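Local atomic coordinates of Ice-binding protein isoform1a (Antarctomyces psychrotrophicus, PDB entry 7BWX), a protein that binds ice, probably by docking onto water molecules of the ice prism planes through a right-handed beta-solenoid. Residues A[31-42]-A[49-59]. The protein carries 1 engineered substitution. Residues are numbered along the deposited sequence; the frame is centred on the assembly and turned at random.
Sequences TVINGDMGTTGT and PGLITGQLHIN
Two successive coils at one end of the right-handed beta-helix meet here, their strands running parallel, 32-34 beside 51-52 and 36-39 beside 56-58, the latter axes 4.7 Å apart. Backbone bonds alternate across them: Ile33 N to Leu51 O, Thr53 N to Ile33 O, Met37 N to Gln55 O and His57 N to Met37 O. Where strand 36-39 begins, a side chain joins in, Asp36 OD1 accepting from Gln55 N at 2.7 Å, nearly straight (175°) but from above the carboxylate plane. Its OD2 bonds Ser16 and a water that also bonds His57 NE2 and, weakly, Gln55 OE1, while Asp60 holds His57 ND1. On the face that carries Ile33, Met37 and Leu56, the Met37 chain starts extended and bends at chi3 (64°). That brings CE across Ile52, tight against its CG2 (3.3 Å), and alongside Leu56. Farther along, Thr39 OG1 donates to Thr42 O at 2.6 Å, accepts from Gly41 N in an ST turn, and lies 3.4 Å from Ile58 CG2. With a valine here, Gly41 N would probably lose its acceptor and Thr42 O its donor, setting the ST turn free to shift. Apolar contacts thus join the coils on Met37's face, whereas beside the weak Gly54-Gly35 backbone bond a carboxylate and its water add polar pairing.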
ATOM      1  N   THR A  31      -3.489  -8.415  15.097  1.00 15.25           N
ATOM      2  CA  THR A  31      -3.294  -8.255  13.653  1.00 13.46           C
ATOM      3  C   THR A  31      -3.368  -9.606  12.964  1.00 12.96           C
ATOM      4  O   THR A  31      -2.894 -10.620  13.501  1.00 13.66           O
ATOM      5  CB  THR A  31      -1.986  -7.495  13.442  1.00 13.20           C
ATOM      6  OG1 THR A  31      -2.150  -6.150  13.909  1.00 12.68           O
ATOM      7  CG2 THR A  31      -1.557  -7.533  12.006  1.00 13.10           C
ATOM      8  N   VAL A  32      -3.922  -9.607  11.770  1.00 12.21           N
ATOM      9  CA  VAL A  32      -3.929 -10.757  10.853  1.00 12.55           C
ATOM     10  C   VAL A  32      -3.393 -10.299   9.507  1.00 12.58           C
ATOM     11  O   VAL A  32      -3.999  -9.410   8.830  1.00 12.75           O
ATOM     12  CB  VAL A  32      -5.335 -11.363  10.711  1.00 13.21           C
ATOM     13  CG1 VAL A  32      -5.332 -12.445   9.666  1.00 14.12           C
ATOM     14  CG2 VAL A  32      -5.814 -11.873  12.045  1.00 14.55           C
ATOM     15  N   ILE A  33      -2.269 -10.870   9.127  1.00 12.34           N
ATOM     16  CA  ILE A  33      -1.666 -10.665   7.787  1.00 12.88           C
ATOM     17  C   ILE A  33      -1.957 -11.881   6.930  1.00 13.33           C
ATOM     18  O   ILE A  33      -1.333 -12.946   7.177  1.00 15.54           O
ATOM     19  CB  ILE A  33      -0.150 -10.408   7.856  1.00 12.98           C
ATOM     20  CG1 ILE A  33       0.226  -9.291   8.839  1.00 13.89           C
ATOM     21  CG2 ILE A  33       0.364 -10.152   6.463  1.00 13.09           C
ATOM     22  CD1 ILE A  33      -0.352  -7.939   8.522  1.00 15.53           C
ATOM     23  N   ASN A  34      -2.836 -11.733   5.944  1.00 13.07           N
ATOM     24  CA  ASN A  34      -3.150 -12.813   4.982  1.00 14.48           C
ATOM     25  C   ASN A  34      -2.246 -12.636   3.767  1.00 15.41           C
ATOM     26  O   ASN A  34      -2.670 -12.094   2.745  1.00 14.07           O
ATOM     27  CB  ASN A  34      -4.634 -12.873   4.596  1.00 15.42           C
ATOM     28  CG  ASN A  34      -5.510 -13.118   5.802  1.00 15.53           C
ATOM     29  OD1 ASN A  34      -5.259 -14.064   6.554  1.00 16.27           O
ATOM     30  ND2 ASN A  34      -6.489 -12.237   6.006  1.00 15.96           N
ATOM     31  N   GLY A  35      -1.012 -13.086   3.903  1.00 15.18           N
ATOM     32  CA  GLY A  35       0.069 -12.851   2.950  1.00 15.31           C
ATOM     33  C   GLY A  35       1.392 -13.185   3.607  1.00 15.05           C
ATOM     34  O   GLY A  35       1.414 -13.528   4.777  1.00 14.57           O
ATOM     35  N   ASP A  36       2.453 -13.023   2.859  1.00 15.31           N
ATOM     36  CA  ASP A  36       3.822 -13.238   3.351  1.00 15.17           C
ATOM     37  C   ASP A  36       4.244 -11.988   4.106  1.00 14.85           C
ATOM     38  O   ASP A  36       3.654 -10.890   3.886  1.00 13.65           O
ATOM     39  CB  ASP A  36       4.750 -13.542   2.185  1.00 15.46           C
ATOM     40  CG  ASP A  36       4.462 -14.849   1.464  1.00 17.69           C
ATOM     41  OD1 ASP A  36       3.732 -15.692   2.011  1.00 17.78           O
ATOM     42  OD2 ASP A  36       5.008 -15.007   0.357  1.00 20.15           O
ATOM     43  N   MET A  37       5.224 -12.129   4.982  1.00 14.50           N
ATOM     44  CA  MET A  37       5.805 -10.995   5.720  1.00 14.79           C
ATOM     45  C   MET A  37       7.318 -11.147   5.692  1.00 14.80           C
ATOM     46  O   MET A  37       7.827 -12.294   5.761  1.00 13.47           O
ATOM     47  CB  MET A  37       5.329 -10.917   7.167  1.00 17.85           C
ATOM     48  CG  MET A  37       5.861  -9.701   7.897  1.00 21.28           C
ATOM     49  SD  MET A  37       4.815  -9.356   9.328  1.00 25.72           S
ATOM     50  CE  MET A  37       5.104 -10.841  10.280  1.00 31.30           C
ATOM     51  N   GLY A  38       8.011 -10.027   5.491  1.00 15.05           N
ATOM     52  CA  GLY A  38       9.472 -10.117   5.499  1.00 16.52           C
ATOM     53  C   GLY A  38      10.164  -8.827   5.844  1.00 14.81           C
ATOM     54  O   GLY A  38       9.573  -7.746   5.786  1.00 12.29           O
ATOM     55  N   THR A  39      11.449  -8.982   6.121  1.00 13.82           N
ATOM     56  CA  THR A  39      12.393  -7.896   6.353  1.00 14.41           C
ATOM     57  C   THR A  39      13.720  -8.306   5.703  1.00 15.55           C
ATOM     58  O   THR A  39      13.854  -9.466   5.330  1.00 14.74           O
ATOM     59  CB  THR A  39      12.619  -7.691   7.852  1.00 14.93           C
ATOM     60  OG1 THR A  39      13.468  -8.737   8.350  1.00 14.04           O
ATOM     61  CG2 THR A  39      11.348  -7.710   8.654  1.00 15.30           C
ATOM     62  N   THR A  40      14.679  -7.399   5.682  1.00 15.43           N
ATOM     63  CA  THR A  40      16.028  -7.692   5.166  1.00 16.67           C
ATOM     64  C   THR A  40      16.974  -8.027   6.322  1.00 18.84           C
ATOM     65  O   THR A  40      18.196  -7.935   6.117  1.00 21.61           O
ATOM     66  CB  THR A  40      16.478  -6.554   4.253  1.00 17.44           C
ATOM     67  OG1 THR A  40      16.438  -5.308   4.941  1.00 16.74           O
ATOM     68  CG2 THR A  40      15.611  -6.474   3.014  1.00 16.61           C
ATOM     69  N   GLY A  41      16.475  -8.552   7.434  1.00 19.78           N
ATOM     70  CA  GLY A  41      17.350  -8.951   8.564  1.00 20.71           C
ATOM     71  C   GLY A  41      16.832  -8.473   9.913  1.00 20.06           C
ATOM     72  O   GLY A  41      17.046  -9.157  10.930  1.00 21.11           O
ATOM     73  N   THR A  42      16.192  -7.325   9.967  1.00 17.92           N
ATOM     74  CA  THR A  42      15.617  -6.812  11.224  1.00 17.27           C
ATOM     75  C   THR A  42      14.538  -7.786  11.732  1.00 17.19           C
ATOM     76  O   THR A  42      13.726  -8.265  10.936  1.00 17.37           O
ATOM     77  CB  THR A  42      15.046  -5.413  10.977  1.00 18.92           C
ATOM     78  OG1 THR A  42      16.109  -4.611  10.443  1.00 21.41           O
ATOM     79  CG2 THR A  42      14.449  -4.813  12.222  1.00 17.00           C
ATOM     80  N   PRO A  49       0.919 -10.957  19.681  1.00 18.26           N
ATOM     81  CA  PRO A  49      -0.431 -11.443  19.328  1.00 17.81           C
ATOM     82  C   PRO A  49      -0.846 -11.363  17.850  1.00 17.61           C
ATOM     83  O   PRO A  49      -1.825 -11.972  17.439  1.00 18.61           O
ATOM     84  CB  PRO A  49      -1.319 -10.519  20.181  1.00 19.52           C
ATOM     85  CG  PRO A  49      -0.543  -9.225  20.195  1.00 18.60           C
ATOM     86  CD  PRO A  49       0.883  -9.672  20.404  1.00 18.70           C
ATOM     87  N   GLY A  50      -0.048 -10.700  17.023  1.00 15.77           N
ATOM     88  CA  GLY A  50      -0.251 -10.722  15.580  1.00 15.11           C
ATOM     89  C   GLY A  50      -0.067 -12.102  15.031  1.00 17.88           C
ATOM     90  O   GLY A  50       0.672 -12.920  15.622  1.00 16.41           O
ATOM     91  N   LEU A  51      -0.662 -12.367  13.883  1.00 17.47           N
ATOM     92  CA  LEU A  51      -0.252 -13.570  13.158  1.00 18.49           C
ATOM     93  C   LEU A  51      -0.254 -13.384  11.659  1.00 16.07           C
ATOM     94  O   LEU A  51      -0.878 -12.426  11.129  1.00 14.12           O
ATOM     95  CB  LEU A  51      -1.146 -14.716  13.588  1.00 24.42           C
ATOM     96  CG  LEU A  51      -2.597 -14.646  13.200  1.00 24.05           C
ATOM     97  CD1 LEU A  51      -2.834 -15.332  11.889  1.00 26.44           C
ATOM     98  CD2 LEU A  51      -3.386 -15.430  14.241  1.00 30.48           C
ATOM     99  N   ILE A  52       0.464 -14.258  10.991  1.00 16.20           N
ATOM    100  CA  ILE A  52       0.477 -14.225   9.517  1.00 18.50           C
ATOM    101  C   ILE A  52       0.083 -15.599   9.030  1.00 18.82           C
ATOM    102  O   ILE A  52       0.480 -16.597   9.664  1.00 16.18           O
ATOM    103  CB  ILE A  52       1.829 -13.744   8.959  1.00 24.13           C
ATOM    104  CG1 ILE A  52       2.734 -14.875   8.555  1.00 26.46           C
ATOM    105  CG2 ILE A  52       2.513 -12.807   9.925  1.00 28.40           C
ATOM    106  CD1 ILE A  52       3.827 -14.410   7.666  1.00 30.48           C
ATOM    107  N   THR A  53      -0.604 -15.644   7.901  1.00 17.07           N
ATOM    108  CA  THR A  53      -1.125 -16.917   7.388  1.00 18.10           C
ATOM    109  C   THR A  53      -0.252 -17.337   6.226  1.00 20.29           C
ATOM    110  O   THR A  53      -0.441 -18.436   5.767  1.00 22.17           O
ATOM    111  CB  THR A  53      -2.608 -16.751   7.035  1.00 19.65           C
ATOM    112  OG1 THR A  53      -2.733 -15.781   5.992  1.00 20.27           O
ATOM    113  CG2 THR A  53      -3.370 -16.300   8.250  1.00 22.04           C
ATOM    114  N   GLY A  54       0.593 -16.447   5.692  1.00 17.84           N
ATOM    115  CA  GLY A  54       1.486 -16.842   4.587  1.00 18.52           C
ATOM    116  C   GLY A  54       2.833 -17.226   5.152  1.00 20.01           C
ATOM    117  O   GLY A  54       2.905 -17.647   6.300  1.00 18.92           O
ATOM    118  N   GLN A  55       3.896 -16.984   4.413  1.00 18.53           N
ATOM    119  CA  GLN A  55       5.265 -17.408   4.828  1.00 21.72           C
ATOM    120  C   GLN A  55       6.016 -16.205   5.410  1.00 16.98           C
ATOM    121  O   GLN A  55       5.915 -15.106   4.852  1.00 14.36           O
ATOM    122  CB  GLN A  55       6.007 -17.974   3.619  1.00 25.91           C
ATOM    123  CG  GLN A  55       5.494 -19.338   3.158  1.00 35.83           C
ATOM    124  CD  GLN A  55       6.380 -19.877   2.055  1.00 48.26           C
ATOM    125  OE1 GLN A  55       5.995 -19.890   0.885  1.00 59.65           O
ATOM    126  NE2 GLN A  55       7.610 -20.255   2.407  1.00 60.32           N
ATOM    127  N   LEU A  56       6.797 -16.434   6.441  1.00 15.75           N
ATOM    128  CA  LEU A  56       7.688 -15.429   7.040  1.00 17.21           C
ATOM    129  C   LEU A  56       9.038 -15.549   6.334  1.00 19.17           C
ATOM    130  O   LEU A  56       9.558 -16.655   6.180  1.00 21.05           O
ATOM    131  CB  LEU A  56       7.703 -15.736   8.533  1.00 22.10           C
ATOM    132  CG  LEU A  56       8.278 -14.698   9.462  1.00 31.52           C
ATOM    133  CD1 LEU A  56       7.711 -13.299   9.214  1.00 34.72           C
ATOM    134  CD2 LEU A  56       8.032 -15.140  10.895  1.00 33.94           C
ATOM    135  N   HIS A  57       9.567 -14.459   5.813  1.00 14.18           N
ATOM    136  CA  HIS A  57      10.878 -14.448   5.135  1.00 14.95           C
ATOM    137  C   HIS A  57      11.715 -13.363   5.792  1.00 15.25           C
ATOM    138  O   HIS A  57      11.630 -12.204   5.370  1.00 13.16           O
ATOM    139  CB  HIS A  57      10.710 -14.212   3.637  1.00 14.58           C
ATOM    140  CG  HIS A  57      10.050 -15.331   2.907  1.00 15.24           C
ATOM    141  ND1 HIS A  57      10.743 -16.480   2.580  1.00 15.78           N
ATOM    142  CD2 HIS A  57       8.805 -15.435   2.350  1.00 16.93           C
ATOM    143  CE1 HIS A  57       9.940 -17.301   1.912  1.00 18.70           C
ATOM    144  NE2 HIS A  57       8.737 -16.675   1.738  1.00 16.98           N
ATOM    145  N   ILE A  58      12.414 -13.716   6.856  1.00 14.67           N
ATOM    146  CA  ILE A  58      13.328 -12.753   7.524  1.00 14.97           C
ATOM    147  C   ILE A  58      14.734 -13.022   6.995  1.00 15.26           C
ATOM    148  O   ILE A  58      15.430 -14.003   7.429  1.00 15.20           O
ATOM    149  CB  ILE A  58      13.219 -12.824   9.044  1.00 17.51           C
ATOM    150  CG1 ILE A  58      11.759 -12.690   9.498  1.00 21.05           C
ATOM    151  CG2 ILE A  58      14.113 -11.779   9.664  1.00 18.72           C
ATOM    152  CD1 ILE A  58      11.552 -12.837  10.976  1.00 23.97           C
ATOM    153  N   ASN A  59      15.137 -12.196   6.065  1.00 15.89           N
ATOM    154  CA  ASN A  59      16.507 -12.163   5.538  1.00 17.33           C
ATOM    155  C   ASN A  59      16.867 -13.494   4.892  1.00 18.70           C
ATOM    156  O   ASN A  59      17.865 -14.128   5.310  1.00 19.95           O
ATOM    157  CB  ASN A  59      17.502 -11.754   6.614  1.00 18.98           C
ATOM    158  CG  ASN A  59      18.809 -11.340   5.948  1.00 21.23           C
ATOM    159  OD1 ASN A  59      18.803 -10.962   4.773  1.00 17.73           O
ATOM    160  ND2 ASN A  59      19.904 -11.379   6.687  1.00 17.51           N
TER
HETATM  161  O   HOH W   1      -3.945 -11.898  15.727  1.00 14.97           O
HETATM  162  O   HOH W   2       6.586 -17.218   0.131  1.00 40.05           O